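VWFA domain-containing protein (Bacteroides thetaiotaomicron, PDB 3IBS) is of unknown function; this part is a magnesium-binding von Willebrand factor type A domain of what is probably a membrane protein. Local coordinates at residues A[45-50]-A[204-209]. Numbering follows the deposited sequence.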
loop_
_atom_site.group_PDB
_atom_site.type_symbol
_atom_site.label_atom_id
_atom_site.label_comp_id
_atom_site.label_asym_id
_atom_site.label_seq_id
_atom_site.Cartn_x
_atom_site.Cartn_y
_atom_site.Cartn_z
ATOM N N VAL A 45 -3.983 -30.338 -5.621
ATOM C CA VAL A 45 -5.016 -31.396 -5.552
ATOM C C VAL A 45 -5.270 -32.071 -6.923
ATOM O O VAL A 45 -5.450 -33.296 -6.989
ATOM C CB VAL A 45 -6.346 -30.842 -4.941
ATOM C CG1 VAL A 45 -7.484 -31.868 -4.989
ATOM C CG2 VAL A 45 -6.129 -30.404 -3.513
ATOM N N ASP A 46 -5.258 -31.285 -8.007
ATOM C CA ASP A 46 -5.391 -31.829 -9.367
ATOM C C ASP A 46 -4.289 -32.823 -9.700
ATOM O O ASP A 46 -4.477 -33.659 -10.561
ATOM C CB ASP A 46 -5.346 -30.724 -10.430
ATOM C CG ASP A 46 -6.578 -29.833 -10.416
ATOM O OD1 ASP A 46 -7.623 -30.252 -9.900
ATOM O OD2 ASP A 46 -6.493 -28.705 -10.937
ATOM N N GLU A 47 -3.135 -32.707 -9.050
ATOM C CA GLU A 47 -2.008 -33.608 -9.338
ATOM C C GLU A 47 -2.036 -34.886 -8.487
ATOM O O GLU A 47 -1.272 -35.809 -8.738
ATOM C CB GLU A 47 -0.664 -32.889 -9.157
ATOM C CG GLU A 47 -0.398 -31.780 -10.186
ATOM C CD GLU A 47 -0.506 -32.262 -11.633
ATOM O OE1 GLU A 47 0.031 -33.343 -11.963
ATOM O OE2 GLU A 47 -1.153 -31.562 -12.444
ATOM N N LEU A 48 -2.916 -34.930 -7.486
ATOM C CA LEU A 48 -3.030 -36.110 -6.637
ATOM C C LEU A 48 -3.707 -37.229 -7.421
ATOM O O LEU A 48 -4.534 -36.965 -8.299
ATOM C CB LEU A 48 -3.822 -35.808 -5.361
ATOM C CG LEU A 48 -3.316 -34.735 -4.390
ATOM C CD1 LEU A 48 -4.244 -34.688 -3.180
ATOM C CD2 LEU A 48 -1.870 -34.946 -3.947
ATOM N N ASP A 49 -3.351 -38.468 -7.114
ATOM C CA ASP A 49 -3.972 -39.594 -7.796
ATOM C C ASP A 49 -4.695 -40.550 -6.845
ATOM O O ASP A 49 -5.913 -40.468 -6.708
ATOM C CB ASP A 49 -2.960 -40.330 -8.679
ATOM C CG ASP A 49 -3.611 -41.388 -9.553
ATOM O OD1 ASP A 49 -4.834 -41.295 -9.818
ATOM O OD2 ASP A 49 -2.890 -42.316 -9.984
ATOM N N ASN A 50 -3.969 -41.451 -6.190
ATOM C CA ASN A 50 -4.626 -42.386 -5.257
ATOM C C ASN A 50 -4.582 -41.850 -3.826
ATOM O O ASN A 50 -4.598 -42.618 -2.867
ATOM C CB ASN A 50 -3.960 -43.769 -5.349
ATOM C CG ASN A 50 -4.754 -44.875 -4.637
ATOM O OD1 ASN A 50 -5.922 -44.692 -4.256
ATOM N ND2 ASN A 50 -4.116 -46.035 -4.460
ATOM N N ALA A 204 7.241 -27.460 -7.669
ATOM C CA ALA A 204 8.225 -27.978 -6.735
ATOM C C ALA A 204 7.569 -28.870 -5.673
ATOM O O ALA A 204 8.047 -29.971 -5.412
ATOM C CB ALA A 204 9.034 -26.853 -6.093
ATOM N N ILE A 205 6.472 -28.413 -5.075
ATOM C CA ILE A 205 5.843 -29.176 -4.017
ATOM C C ILE A 205 5.173 -30.435 -4.575
ATOM O O ILE A 205 5.299 -31.498 -3.985
ATOM C CB ILE A 205 4.897 -28.307 -3.110
ATOM C CG1 ILE A 205 4.622 -29.003 -1.764
ATOM C CG2 ILE A 205 3.591 -27.979 -3.805
ATOM C CD1 ILE A 205 5.895 -29.289 -0.923
ATOM N N SER A 206 4.510 -30.336 -5.728
ATOM C CA SER A 206 3.912 -31.526 -6.338
ATOM C C SER A 206 4.982 -32.567 -6.702
ATOM O O SER A 206 4.730 -33.775 -6.640
ATOM C CB SER A 206 3.051 -31.169 -7.558
ATOM O OG SER A 206 1.825 -30.554 -7.156
ATOM N N GLN A 207 6.173 -32.089 -7.060
ATOM C CA GLN A 207 7.302 -32.955 -7.350
ATOM C C GLN A 207 7.734 -33.687 -6.092
ATOM O O GLN A 207 7.996 -34.886 -6.129
ATOM C CB GLN A 207 8.473 -32.140 -7.933
ATOM C CG GLN A 207 9.807 -32.897 -8.069
ATOM C CD GLN A 207 9.673 -34.204 -8.845
ATOM O OE1 GLN A 207 10.091 -35.274 -8.375
ATOM N NE2 GLN A 207 9.073 -34.129 -10.034
ATOM N N GLU A 208 7.809 -32.950 -4.984
ATOM C CA GLU A 208 8.190 -33.510 -3.687
ATOM C C GLU A 208 7.192 -34.578 -3.246
ATOM O O GLU A 208 7.584 -35.649 -2.769
ATOM C CB GLU A 208 8.303 -32.392 -2.642
ATOM C CG GLU A 208 8.535 -32.862 -1.215
ATOM C CD GLU A 208 9.894 -33.523 -0.999
ATOM O OE1 GLU A 208 10.790 -33.375 -1.862
ATOM O OE2 GLU A 208 10.067 -34.189 0.050
ATOM N N ILE A 209 5.902 -34.275 -3.399
ATOM C CA ILE A 209 4.836 -35.235 -3.094
ATOM C C ILE A 209 4.965 -36.505 -3.957
ATOM O O ILE A 209 4.908 -37.622 -3.419
ATOM C CB ILE A 209 3.438 -34.606 -3.241
ATOM C CG1 ILE A 209 3.223 -33.521 -2.172
ATOM C CG2 ILE A 209 2.332 -35.677 -3.120
ATOM C CD1 ILE A 209 2.106 -32.545 -2.516
#
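Glu47 meets Ser206 through its aliphatic stem: CB and CG of Glu47 both lie 4.0 Å from OG of Ser206, a van der Waals approach rather than a polar one. Two torsions account for this. At Glu47, chi1 of -67° sets CG anti to the carbonyl carbon, and the bend at chi2 (-55°) then turns the carboxylate aside, leaving methylene carbons against the serine. The hydroxyl of Ser206 finds its polar partner one helical turn back, in a hydrogen bond with NE2 of Gln202, so its approach to Glu47 need not satisfy it.

Leu48, the next residue after Glu47, reaches Ile209, which lies about one turn beyond Ser206 on helix 200-214, with a single branch. Its methyl CD2 stands 4.3 Å from CG2 of Ile209, a contact between methyl groups at the loose end of van der Waals range. Both residues are buried: Leu48 also packs on Tyr72 of helix 72-80, whereas Ile209 rests on Ile116 of strand 113-119.

The backbones come within 7.0 Å, measured between the CA atoms of Glu47 and Ser206, yet the side chains touch lightly: the segments together bury 108 Å² through two residue pairs. The backbone bond from Leu48 N to Val45 O (3.1 Å) holds the turn that carries Glu47 and Leu48.

The contact thus joins the C-terminal end of helix 33-46 and the turn leading to strand 52-58 with the final helix, 200-214, on one face of the central sheet. Helices layered over a mainly parallel sheet in this way are characteristic of the Rossmann-like alpha/beta fold of von Willebrand factor A domains.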